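Local coordinates for heat shock protein, putative (Plasmodium falciparum, PDB 1Y6Z), which probably works as an Hsp90-family chaperone in ATP-dependent protein folding, a role of the whole protein of which this chain is the middle domain, at residues B[43-48]-B[121-126]; B[178-181]-B[187-190]; B[192-197]-B[202-207]. All coordinates share one frame; numbering follows the deposited sequence.

Contact 1: B[43-48]-B[121-126]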
ATOM      1  N   GLY B  43     -12.243  18.177   4.371  1.00 48.52           N
ATOM      2  CA  GLY B  43     -13.013  18.349   3.122  1.00 49.23           C
ATOM      3  C   GLY B  43     -14.498  18.217   3.361  1.00 50.22           C
ATOM      4  O   GLY B  43     -15.043  18.866   4.261  1.00 50.25           O
ATOM      5  N   GLN B  44     -15.164  17.361   2.586  1.00 50.70           N
ATOM      6  CA  GLN B  44     -16.594  17.189   2.732  1.00 51.38           C
ATOM      7  C   GLN B  44     -17.184  16.412   3.908  1.00 52.06           C
ATOM      8  O   GLN B  44     -18.208  16.882   4.428  1.00 52.23           O
ATOM      9  CB  GLN B  44     -17.279  16.737   1.428  1.00 52.15           C
ATOM     10  CG  GLN B  44     -16.650  15.544   0.744  1.00 52.70           C
ATOM     11  CD  GLN B  44     -17.662  14.547   0.170  1.00 53.80           C
ATOM     12  OE1 GLN B  44     -17.297  13.409  -0.162  1.00 53.74           O
ATOM     13  NE2 GLN B  44     -18.919  14.965   0.041  1.00 51.32           N
ATOM     14  N   ILE B  45     -16.681  15.259   4.385  1.00 51.98           N
ATOM     15  CA  ILE B  45     -15.337  14.597   4.368  1.00 52.22           C
ATOM     16  C   ILE B  45     -14.583  14.727   5.711  1.00 50.93           C
ATOM     17  O   ILE B  45     -13.761  13.867   6.052  1.00 52.41           O
ATOM     18  CB  ILE B  45     -14.481  14.539   3.034  1.00 52.22           C
ATOM     19  CG1 ILE B  45     -14.453  13.085   2.536  1.00 53.05           C
ATOM     20  CG2 ILE B  45     -13.032  14.959   3.258  1.00 53.60           C
ATOM     21  CD1 ILE B  45     -14.372  12.914   1.058  1.00 51.19           C
ATOM     22  N   SER B  46     -14.930  15.738   6.496  1.00 48.69           N
ATOM     23  CA  SER B  46     -14.140  16.073   7.653  1.00 46.72           C
ATOM     24  C   SER B  46     -14.321  15.151   8.871  1.00 44.74           C
ATOM     25  O   SER B  46     -15.428  15.004   9.426  1.00 44.24           O
ATOM     26  CB  SER B  46     -14.353  17.522   8.032  1.00 46.79           C
ATOM     27  OG  SER B  46     -13.101  18.173   8.018  1.00 49.95           O
ATOM     28  N   PHE B  47     -13.207  14.538   9.290  1.00 42.34           N
ATOM     29  CA  PHE B  47     -13.191  13.753  10.537  1.00 39.33           C
ATOM     30  C   PHE B  47     -11.749  13.623  11.062  1.00 38.09           C
ATOM     31  O   PHE B  47     -10.772  13.826  10.307  1.00 37.34           O
ATOM     32  CB  PHE B  47     -13.911  12.396  10.374  1.00 39.61           C
ATOM     33  CG  PHE B  47     -13.154  11.375   9.546  1.00 39.65           C
ATOM     34  CD1 PHE B  47     -12.171  10.566  10.135  1.00 40.49           C
ATOM     35  CD2 PHE B  47     -13.407  11.229   8.192  1.00 39.88           C
ATOM     36  CE1 PHE B  47     -11.463   9.635   9.373  1.00 41.91           C
ATOM     37  CE2 PHE B  47     -12.685  10.296   7.406  1.00 41.43           C
ATOM     38  CZ  PHE B  47     -11.734   9.486   8.010  1.00 41.88           C
ATOM     39  N   ASN B  48     -11.652  13.342  12.356  1.00 35.77           N
ATOM     40  CA  ASN B  48     -10.398  13.036  13.044  1.00 35.33           C
ATOM     41  C   ASN B  48     -10.447  11.590  13.507  1.00 32.86           C
ATOM     42  O   ASN B  48     -11.509  11.087  13.808  1.00 33.18           O
ATOM     43  CB  ASN B  48     -10.276  13.893  14.290  1.00 36.86           C
ATOM     44  CG  ASN B  48     -10.486  15.350  14.019  1.00 41.15           C
ATOM     45  OD1 ASN B  48      -9.602  16.030  13.480  1.00 43.49           O
ATOM     46  ND2 ASN B  48     -11.647  15.869  14.440  1.00 43.27           N
ATOM     47  N   LEU B 121     -20.526   6.964   5.450  1.00 51.34           N
ATOM     48  CA  LEU B 121     -20.044   6.228   6.588  1.00 48.16           C
ATOM     49  C   LEU B 121     -19.055   5.269   5.986  1.00 45.89           C
ATOM     50  O   LEU B 121     -18.010   4.954   6.578  1.00 44.21           O
ATOM     51  CB  LEU B 121     -21.173   5.451   7.229  1.00 49.07           C
ATOM     52  CG  LEU B 121     -20.867   4.992   8.647  1.00 49.57           C
ATOM     53  CD1 LEU B 121     -21.166   6.170   9.578  1.00 51.13           C
ATOM     54  CD2 LEU B 121     -21.714   3.784   8.982  1.00 50.06           C
ATOM     55  N   SER B 122     -19.410   4.852   4.776  1.00 42.64           N
ATOM     56  CA  SER B 122     -18.653   3.955   3.961  1.00 41.01           C
ATOM     57  C   SER B 122     -17.256   4.538   3.643  1.00 39.67           C
ATOM     58  O   SER B 122     -16.273   3.814   3.591  1.00 37.09           O
ATOM     59  CB  SER B 122     -19.427   3.736   2.685  1.00 41.80           C
ATOM     60  OG  SER B 122     -18.877   2.693   1.927  1.00 44.41           O
ATOM     61  N   ILE B 123     -17.209   5.839   3.394  1.00 37.82           N
ATOM     62  CA  ILE B 123     -15.965   6.550   3.147  1.00 37.77           C
ATOM     63  C   ILE B 123     -15.077   6.532   4.398  1.00 36.77           C
ATOM     64  O   ILE B 123     -13.876   6.252   4.330  1.00 34.92           O
ATOM     65  CB  ILE B 123     -16.283   7.990   2.764  1.00 37.84           C
ATOM     66  CG1 ILE B 123     -16.658   8.026   1.269  1.00 38.74           C
ATOM     67  CG2 ILE B 123     -15.126   8.927   3.128  1.00 38.34           C
ATOM     68  CD1 ILE B 123     -17.541   9.164   0.908  1.00 40.28           C
ATOM     69  N   ILE B 124     -15.679   6.846   5.536  1.00 35.88           N
ATOM     70  CA  ILE B 124     -14.923   6.823   6.790  1.00 36.57           C
ATOM     71  C   ILE B 124     -14.382   5.399   7.049  1.00 35.75           C
ATOM     72  O   ILE B 124     -13.190   5.242   7.363  1.00 36.18           O
ATOM     73  CB  ILE B 124     -15.725   7.400   7.994  1.00 35.91           C
ATOM     74  CG1 ILE B 124     -16.041   8.887   7.739  1.00 37.76           C
ATOM     75  CG2 ILE B 124     -14.914   7.268   9.296  1.00 36.31           C
ATOM     76  CD1 ILE B 124     -17.012   9.505   8.728  1.00 37.59           C
ATOM     77  N   ASN B 125     -15.246   4.387   6.913  1.00 35.24           N
ATOM     78  CA  ASN B 125     -14.870   2.992   7.068  1.00 35.06           C
ATOM     79  C   ASN B 125     -13.679   2.599   6.202  1.00 34.81           C
ATOM     80  O   ASN B 125     -12.732   1.964   6.673  1.00 34.16           O
ATOM     81  CB  ASN B 125     -16.051   2.071   6.755  1.00 35.43           C
ATOM     82  CG  ASN B 125     -17.167   2.180   7.793  1.00 38.83           C
ATOM     83  OD1 ASN B 125     -18.291   1.741   7.551  1.00 42.37           O
ATOM     84  ND2 ASN B 125     -16.865   2.813   8.940  1.00 36.45           N
ATOM     85  N   LYS B 126     -13.745   2.957   4.919  1.00 33.17           N
ATOM     86  CA  LYS B 126     -12.659   2.641   3.998  1.00 32.72           C
ATOM     87  C   LYS B 126     -11.314   3.240   4.404  1.00 28.49           C
ATOM     88  O   LYS B 126     -10.322   2.581   4.288  1.00 28.20           O
ATOM     89  CB  LYS B 126     -13.033   3.095   2.566  1.00 33.03           C
ATOM     90  CG  LYS B 126     -12.264   2.281   1.520  1.00 39.81           C
ATOM     91  CD  LYS B 126     -12.243   2.983   0.158  1.00 44.71           C
ATOM     92  CE  LYS B 126     -10.949   2.616  -0.563  1.00 45.99           C
ATOM     93  NZ  LYS B 126     -11.072   2.869  -2.032  1.00 47.70           N
TER

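Contact 2: B[178-181]-B[187-190]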
ATOM      1  N   PHE B 178       3.376 -18.458   9.041  1.00 27.45           N
ATOM      2  CA  PHE B 178       3.151 -19.886   9.344  1.00 28.58           C
ATOM      3  C   PHE B 178       4.480 -20.562   9.501  1.00 28.65           C
ATOM      4  O   PHE B 178       5.482 -20.159   8.897  1.00 27.93           O
ATOM      5  CB  PHE B 178       2.400 -20.640   8.221  1.00 29.12           C
ATOM      6  CG  PHE B 178       1.118 -20.003   7.829  1.00 30.14           C
ATOM      7  CD1 PHE B 178       1.078 -19.043   6.822  1.00 29.26           C
ATOM      8  CD2 PHE B 178      -0.062 -20.319   8.493  1.00 31.67           C
ATOM      9  CE1 PHE B 178      -0.098 -18.425   6.462  1.00 29.16           C
ATOM     10  CE2 PHE B 178      -1.279 -19.706   8.128  1.00 33.31           C
ATOM     11  CZ  PHE B 178      -1.292 -18.745   7.107  1.00 30.34           C
ATOM     12  N   TYR B 179       4.480 -21.586  10.347  1.00 31.01           N
ATOM     13  CA  TYR B 179       5.645 -22.441  10.488  1.00 32.36           C
ATOM     14  C   TYR B 179       5.744 -23.220   9.193  1.00 32.02           C
ATOM     15  O   TYR B 179       4.732 -23.474   8.564  1.00 30.30           O
ATOM     16  CB  TYR B 179       5.448 -23.388  11.684  1.00 33.80           C
ATOM     17  CG  TYR B 179       5.731 -22.718  13.011  1.00 36.19           C
ATOM     18  CD1 TYR B 179       4.716 -22.488  13.949  1.00 41.10           C
ATOM     19  CD2 TYR B 179       6.996 -22.231  13.282  1.00 38.04           C
ATOM     20  CE1 TYR B 179       5.003 -21.837  15.175  1.00 40.23           C
ATOM     21  CE2 TYR B 179       7.294 -21.591  14.484  1.00 41.76           C
ATOM     22  CZ  TYR B 179       6.304 -21.397  15.425  1.00 41.32           C
ATOM     23  OH  TYR B 179       6.643 -20.735  16.607  1.00 40.60           O
ATOM     24  N   SER B 180       6.961 -23.620   8.819  1.00 33.28           N
ATOM     25  CA  SER B 180       7.133 -24.470   7.653  1.00 33.84           C
ATOM     26  C   SER B 180       8.178 -25.529   7.988  1.00 35.61           C
ATOM     27  O   SER B 180       8.710 -25.524   9.107  1.00 35.27           O
ATOM     28  CB  SER B 180       7.587 -23.653   6.462  1.00 33.08           C
ATOM     29  OG  SER B 180       8.912 -23.215   6.655  1.00 31.90           O
ATOM     30  N   ILE B 181       8.493 -26.401   7.020  1.00 37.63           N
ATOM     31  CA  ILE B 181       9.623 -27.349   7.185  1.00 38.36           C
ATOM     32  C   ILE B 181      10.954 -26.607   7.372  1.00 39.16           C
ATOM     33  O   ILE B 181      11.731 -26.943   8.262  1.00 39.83           O
ATOM     34  CB  ILE B 181       9.737 -28.346   5.990  1.00 38.99           C
ATOM     35  CG1 ILE B 181       8.391 -29.092   5.750  1.00 39.10           C
ATOM     36  CG2 ILE B 181      10.947 -29.293   6.196  1.00 38.72           C
ATOM     37  CD1 ILE B 181       8.312 -30.002   4.441  1.00 38.34           C
ATOM     38  N   LYS B 187       8.384 -18.575  12.418  1.00 40.07           N
ATOM     39  CA  LYS B 187       7.446 -18.629  11.285  1.00 36.68           C
ATOM     40  C   LYS B 187       8.003 -17.877  10.095  1.00 34.64           C
ATOM     41  O   LYS B 187       8.887 -17.015  10.228  1.00 34.92           O
ATOM     42  CB  LYS B 187       6.071 -18.053  11.658  1.00 36.58           C
ATOM     43  CG  LYS B 187       5.387 -18.721  12.828  1.00 36.90           C
ATOM     44  CD  LYS B 187       4.097 -18.032  13.197  1.00 38.23           C
ATOM     45  CE  LYS B 187       3.385 -18.751  14.364  1.00 41.64           C
ATOM     46  NZ  LYS B 187       1.887 -18.544  14.391  1.00 43.53           N
ATOM     47  N   THR B 188       7.476 -18.188   8.922  1.00 31.78           N
ATOM     48  CA  THR B 188       7.845 -17.462   7.715  1.00 29.14           C
ATOM     49  C   THR B 188       6.602 -16.756   7.149  1.00 27.76           C
ATOM     50  O   THR B 188       5.462 -17.290   7.270  1.00 25.04           O
ATOM     51  CB  THR B 188       8.391 -18.393   6.616  1.00 29.32           C
ATOM     52  OG1 THR B 188       8.726 -17.617   5.448  1.00 29.48           O
ATOM     53  CG2 THR B 188       7.360 -19.465   6.241  1.00 27.53           C
ATOM     54  N   ASP B 189       6.828 -15.613   6.498  1.00 24.32           N
ATOM     55  CA  ASP B 189       5.725 -14.976   5.825  1.00 26.21           C
ATOM     56  C   ASP B 189       5.665 -15.529   4.385  1.00 25.02           C
ATOM     57  O   ASP B 189       6.540 -16.324   3.973  1.00 24.58           O
ATOM     58  CB  ASP B 189       5.795 -13.423   5.933  1.00 25.57           C
ATOM     59  CG  ASP B 189       7.060 -12.828   5.282  1.00 29.02           C
ATOM     60  OD1 ASP B 189       7.805 -13.565   4.612  1.00 30.67           O
ATOM     61  OD2 ASP B 189       7.318 -11.610   5.431  1.00 29.51           O
ATOM     62  N   LEU B 190       4.632 -15.188   3.650  1.00 23.44           N
ATOM     63  CA  LEU B 190       4.480 -15.743   2.317  1.00 24.84           C
ATOM     64  C   LEU B 190       5.565 -15.231   1.330  1.00 25.48           C
ATOM     65  O   LEU B 190       6.107 -16.004   0.508  1.00 23.43           O
ATOM     66  CB  LEU B 190       3.064 -15.554   1.781  1.00 24.21           C
ATOM     67  CG  LEU B 190       1.888 -16.177   2.611  1.00 23.82           C
ATOM     68  CD1 LEU B 190       0.484 -15.875   1.956  1.00 28.06           C
ATOM     69  CD2 LEU B 190       2.076 -17.691   2.812  1.00 26.21           C
TER

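Contact 3: B[192-197]-B[202-207]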
ATOM      1  N   SER B 192       8.589 -14.354   1.838  1.00 29.17           N
ATOM      2  CA  SER B 192       9.845 -14.993   2.115  1.00 31.47           C
ATOM      3  C   SER B 192       9.835 -16.427   1.587  1.00 31.81           C
ATOM      4  O   SER B 192      10.843 -16.876   1.044  1.00 31.40           O
ATOM      5  CB  SER B 192      10.199 -14.987   3.592  1.00 31.60           C
ATOM      6  OG  SER B 192      10.358 -13.670   4.088  1.00 35.13           O
ATOM      7  N   TYR B 193       8.697 -17.108   1.731  1.00 31.91           N
ATOM      8  CA  TYR B 193       8.513 -18.404   1.088  1.00 33.03           C
ATOM      9  C   TYR B 193       8.733 -18.281  -0.412  1.00 33.86           C
ATOM     10  O   TYR B 193       9.459 -19.090  -0.985  1.00 33.31           O
ATOM     11  CB  TYR B 193       7.145 -19.027   1.389  1.00 32.11           C
ATOM     12  CG  TYR B 193       6.891 -20.414   0.789  1.00 30.92           C
ATOM     13  CD1 TYR B 193       6.802 -21.545   1.599  1.00 26.11           C
ATOM     14  CD2 TYR B 193       6.706 -20.578  -0.583  1.00 30.72           C
ATOM     15  CE1 TYR B 193       6.519 -22.796   1.058  1.00 30.09           C
ATOM     16  CE2 TYR B 193       6.482 -21.832  -1.129  1.00 34.26           C
ATOM     17  CZ  TYR B 193       6.392 -22.930  -0.317  1.00 31.07           C
ATOM     18  OH  TYR B 193       6.139 -24.161  -0.919  1.00 35.36           O
ATOM     19  N   ILE B 194       8.045 -17.331  -1.044  1.00 34.92           N
ATOM     20  CA  ILE B 194       8.164 -17.107  -2.480  1.00 36.50           C
ATOM     21  C   ILE B 194       9.636 -16.905  -2.895  1.00 38.97           C
ATOM     22  O   ILE B 194      10.088 -17.510  -3.865  1.00 38.08           O
ATOM     23  CB  ILE B 194       7.308 -15.910  -2.962  1.00 36.47           C
ATOM     24  CG1 ILE B 194       5.817 -16.291  -2.932  1.00 36.35           C
ATOM     25  CG2 ILE B 194       7.750 -15.471  -4.392  1.00 35.28           C
ATOM     26  CD1 ILE B 194       4.838 -15.142  -3.116  1.00 33.97           C
ATOM     27  N   GLU B 195      10.353 -16.072  -2.127  1.00 40.86           N
ATOM     28  CA  GLU B 195      11.795 -15.783  -2.252  1.00 42.95           C
ATOM     29  C   GLU B 195      12.650 -17.048  -2.282  1.00 42.31           C
ATOM     30  O   GLU B 195      13.633 -17.145  -3.026  1.00 42.83           O
ATOM     31  CB  GLU B 195      12.212 -14.850  -1.088  1.00 42.62           C
ATOM     32  CG  GLU B 195      13.542 -15.143  -0.365  1.00 46.03           C
ATOM     33  CD  GLU B 195      13.718 -14.440   1.025  1.00 47.17           C
ATOM     34  OE1 GLU B 195      14.354 -15.042   1.916  1.00 53.50           O
ATOM     35  OE2 GLU B 195      13.265 -13.286   1.242  1.00 53.35           O
ATOM     36  N   ASN B 196      12.248 -18.017  -1.472  1.00 41.75           N
ATOM     37  CA  ASN B 196      13.001 -19.241  -1.264  1.00 41.01           C
ATOM     38  C   ASN B 196      12.604 -20.386  -2.186  1.00 39.22           C
ATOM     39  O   ASN B 196      13.102 -21.478  -2.027  1.00 39.59           O
ATOM     40  CB  ASN B 196      12.913 -19.667   0.203  1.00 41.10           C
ATOM     41  CG  ASN B 196      13.848 -18.888   1.086  1.00 45.58           C
ATOM     42  OD1 ASN B 196      15.050 -18.799   0.795  1.00 47.99           O
ATOM     43  ND2 ASN B 196      13.311 -18.297   2.168  1.00 45.29           N
ATOM     44  N   MET B 197      11.731 -20.137  -3.148  1.00 38.42           N
ATOM     45  CA  MET B 197      11.209 -21.201  -4.030  1.00 38.11           C
ATOM     46  C   MET B 197      12.317 -21.746  -4.943  1.00 38.98           C
ATOM     47  O   MET B 197      13.149 -21.007  -5.433  1.00 38.10           O
ATOM     48  CB  MET B 197      10.027 -20.726  -4.894  1.00 38.58           C
ATOM     49  CG  MET B 197       8.679 -20.435  -4.139  1.00 36.51           C
ATOM     50  SD  MET B 197       7.316 -19.874  -5.151  1.00 34.41           S
ATOM     51  CE  MET B 197       6.772 -21.349  -5.956  1.00 39.87           C
ATOM     52  N   LYS B 202       6.646 -24.023  -8.831  1.00 40.90           N
ATOM     53  CA  LYS B 202       5.646 -23.052  -9.300  1.00 41.51           C
ATOM     54  C   LYS B 202       4.590 -22.698  -8.243  1.00 41.17           C
ATOM     55  O   LYS B 202       3.891 -21.697  -8.382  1.00 42.04           O
ATOM     56  CB  LYS B 202       4.967 -23.531 -10.606  1.00 42.14           C
ATOM     57  CG  LYS B 202       4.058 -24.776 -10.498  1.00 43.67           C
ATOM     58  CD  LYS B 202       4.863 -26.109 -10.697  1.00 44.76           C
ATOM     59  CE  LYS B 202       4.000 -27.390 -10.731  1.00 46.50           C
ATOM     60  NZ  LYS B 202       3.108 -27.600  -9.524  1.00 49.82           N
ATOM     61  N   CYS B 203       4.502 -23.502  -7.183  1.00 40.11           N
ATOM     62  CA  CYS B 203       3.349 -23.460  -6.254  1.00 40.32           C
ATOM     63  C   CYS B 203       3.811 -23.236  -4.848  1.00 37.70           C
ATOM     64  O   CYS B 203       4.937 -23.601  -4.508  1.00 36.60           O
ATOM     65  CB  CYS B 203       2.630 -24.816  -6.223  1.00 40.49           C
ATOM     66  SG  CYS B 203       1.637 -25.203  -7.621  1.00 47.54           S
ATOM     67  N   ILE B 204       2.906 -22.711  -4.010  1.00 34.96           N
ATOM     68  CA  ILE B 204       3.170 -22.625  -2.579  1.00 33.18           C
ATOM     69  C   ILE B 204       2.426 -23.799  -2.011  1.00 32.88           C
ATOM     70  O   ILE B 204       1.224 -23.939  -2.262  1.00 32.98           O
ATOM     71  CB  ILE B 204       2.585 -21.283  -1.966  1.00 32.58           C
ATOM     72  CG1 ILE B 204       3.240 -20.049  -2.599  1.00 31.71           C
ATOM     73  CG2 ILE B 204       2.732 -21.239  -0.458  1.00 31.45           C
ATOM     74  CD1 ILE B 204       2.390 -18.783  -2.403  1.00 31.96           C
ATOM     75  N   TYR B 205       3.104 -24.638  -1.228  1.00 32.73           N
ATOM     76  CA  TYR B 205       2.442 -25.824  -0.669  1.00 33.11           C
ATOM     77  C   TYR B 205       2.161 -25.632   0.781  1.00 32.75           C
ATOM     78  O   TYR B 205       2.918 -24.964   1.442  1.00 31.28           O
ATOM     79  CB  TYR B 205       3.302 -27.085  -0.855  1.00 34.98           C
ATOM     80  CG  TYR B 205       3.508 -27.407  -2.314  1.00 35.77           C
ATOM     81  CD1 TYR B 205       4.612 -26.888  -3.031  1.00 37.03           C
ATOM     82  CD2 TYR B 205       2.575 -28.186  -2.998  1.00 39.19           C
ATOM     83  CE1 TYR B 205       4.777 -27.173  -4.404  1.00 37.51           C
ATOM     84  CE2 TYR B 205       2.729 -28.484  -4.349  1.00 40.15           C
ATOM     85  CZ  TYR B 205       3.830 -27.984  -5.040  1.00 38.98           C
ATOM     86  OH  TYR B 205       3.933 -28.284  -6.377  1.00 39.21           O
ATOM     87  N   TYR B 206       1.075 -26.228   1.270  1.00 33.44           N
ATOM     88  CA  TYR B 206       0.860 -26.369   2.704  1.00 35.65           C
ATOM     89  C   TYR B 206       0.287 -27.729   3.098  1.00 37.03           C
ATOM     90  O   TYR B 206      -0.213 -28.445   2.257  1.00 37.78           O
ATOM     91  CB  TYR B 206      -0.039 -25.239   3.237  1.00 36.05           C
ATOM     92  CG  TYR B 206      -1.502 -25.387   2.937  1.00 34.64           C
ATOM     93  CD1 TYR B 206      -2.359 -25.969   3.873  1.00 35.78           C
ATOM     94  CD2 TYR B 206      -2.035 -24.909   1.752  1.00 34.24           C
ATOM     95  CE1 TYR B 206      -3.708 -26.087   3.619  1.00 34.90           C
ATOM     96  CE2 TYR B 206      -3.398 -25.039   1.482  1.00 37.79           C
ATOM     97  CZ  TYR B 206      -4.213 -25.631   2.435  1.00 35.77           C
ATOM     98  OH  TYR B 206      -5.555 -25.743   2.193  1.00 39.83           O
ATOM     99  N   ILE B 207       0.353 -28.052   4.384  1.00 39.29           N
ATOM    100  CA  ILE B 207      -0.145 -29.350   4.901  1.00 41.76           C
ATOM    101  C   ILE B 207      -0.804 -29.257   6.287  1.00 43.40           C
ATOM    102  O   ILE B 207      -0.159 -28.837   7.262  1.00 43.46           O
ATOM    103  CB  ILE B 207       0.977 -30.435   4.917  1.00 40.83           C
ATOM    104  CG1 ILE B 207       0.421 -31.799   5.368  1.00 42.91           C
ATOM    105  CG2 ILE B 207       2.197 -30.030   5.800  1.00 41.13           C
ATOM    106  CD1 ILE B 207       1.259 -32.987   4.883  1.00 40.16           C
TER

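Contact 1: B[43-48]-B[121-126]
Ile124 lays its side chain across one face of the Phe47 ring, joining a helix to the start of a hairpin's second strand. Phe47 CA and Ile124 CA are still 8.1 Å apart, so side chains alone bridge the interval and no hydrogen bond crosses it. At CB of Ile124 the chain forks, and both branches reach the aromatic ring. The CG2 methyl stands almost directly above the ring centre, 4.0 Å from the centroid and only 8° off the normal, a CH-pi contact with the face. CG1, held beside the backbone N (chi1 -63°), runs to the ring's near flank, where it lies 3.6 Å from Phe47 CD2 and almost as close to CE2. From there CD1 continues outward and ends 4.0 Å from the same Phe47 CD2. The two side chains run antiparallel alongside each other.

In the fold, Phe47 opens strand 47-53, which lies between strands 35-41 and 98-103 in the mixed five-stranded sheet of this Hsp90 middle domain, while Ile124 belongs to the first turn of helix 121-141. Strand 98-103 also takes part, since Val101 touches both Phe47 and Ile124. The turn leading into strand 47-53 is tied back by Ser46 OG, which bonds to Val41 O on the preceding strand.

Beside the ring a second, thinner contact is made by Ile45, which follows a cis peptide bond and is buried. Its CG1 lies 4.3 Å from the CG2 methyl of Ile123, whose CB is directed toward the hairpin turn. Glu195 of the second subunit packs on Ile45, Ile123 and Gln44, so the contact borders that subunit.

Contact 2: B[178-181]-B[187-190]
Phe178 and Thr188 form an antiparallel hydrogen-bonded pair, the one bridged pair across these residues in a short, weakly bonded two-stranded ribbon. The outgoing bond, Phe178 N to Thr188 O, measures 3.0 Å. The returning one, Thr188 N to Phe178 O, is 2.8 Å and nearly straight (173°). CB of Phe178 points to the same face of the ribbon as that of Thr188; farther out, CE1 of Phe178 reaches Leu190 CD2 at 4.3 Å.

At Tyr179 the contact passes from backbone to side chain. The extended chain of Lys187 crosses the phenol ring, with CG set over its centre, 3.7 Å from the centroid, in a CH-pi contact. CE then runs on to the rim, 3.6 Å from Tyr179 CE1.

Ser180 adds a lighter touch, its OG 4.1 Å from Thr188 CG2, while the hydroxyl itself bonds to Asp230.

Asp189 then N-caps helix 190-195 and forms a salt bridge with Lys140. Phe178 packs against helix 237-249 through Asp239, Cys242 and Leu243. Thr188 and Leu190 rest on Leu232 of strand 231-234, which the backbone of Tyr179 also meets at Phe233.

Contact 3: B[192-197]-B[202-207]
Tyr193 leans from helix 190-195 onto strand 204-208, and the closest packing of the contact gathers round its ring. Ile204 covers one face: its CG2 methyl lies 4.0 Å from the centroid, displaced toward the rim, and CA of Ile204 comes within 3.7 Å of Tyr193 CE2. With CG trans to the backbone N (chi1 -178°), the phenol extends far enough for its hydroxyl to accept a nearly straight bond (170°) from Tyr205 N, 3.1 Å from Tyr193 OH. The same oxygen also bonds to the carbonyl of Asp230, so it is held by strand 204-208 through one bond and by the residue just before strand 231-234 through the other.

Strand 204-208 is the central strand of a parallel three-stranded sheet, between 231-234 and 256-258. Strands 231-234 and 256-258 are joined by helix 237-249 in a beta-alpha-beta crossover that skips the central strand. Helix 190-195 leads into that central strand, and Tyr193 and Ile204 both rest on Leu232 of its neighbour.

Met197 is tight as well: a bend at chi3 (76°) brings its CE methyl to 3.2 Å from Cys203 O.

Elsewhere the fit slackens. Ile194 CG1 only brushes Ile204 CD1, at 4.3 Å. The Ile194 side chain also touches Tyr251 and Tyr254 of its own chain, and Arg127 of the second subunit. Toward solvent lies Lys202, whose NZ makes a weak bond of 3.3 Å to Tyr205 OH.

Contacts 2 and 3 are neighbours, with centres 9 Å apart: strand 188-189 runs straight into helix 190-195, and Asp189 OD1 bonds to Ser192 OG at the helix start. Asp230 also joins them, its carboxylate holding Ser180 and its carbonyl holding Tyr193. Contact 1 lies on the opposite side of the chain's centre, its own centre about 37 Å from that of contact 2 and 39 Å from that of contact 3. In the two-chain assembly, contact 1 of one subunit meets Glu195, from the 192-197 segment of contact 3, of the other. None of the three includes a ligand; in this family ATP binds to the N-terminal domain, absent from this chain.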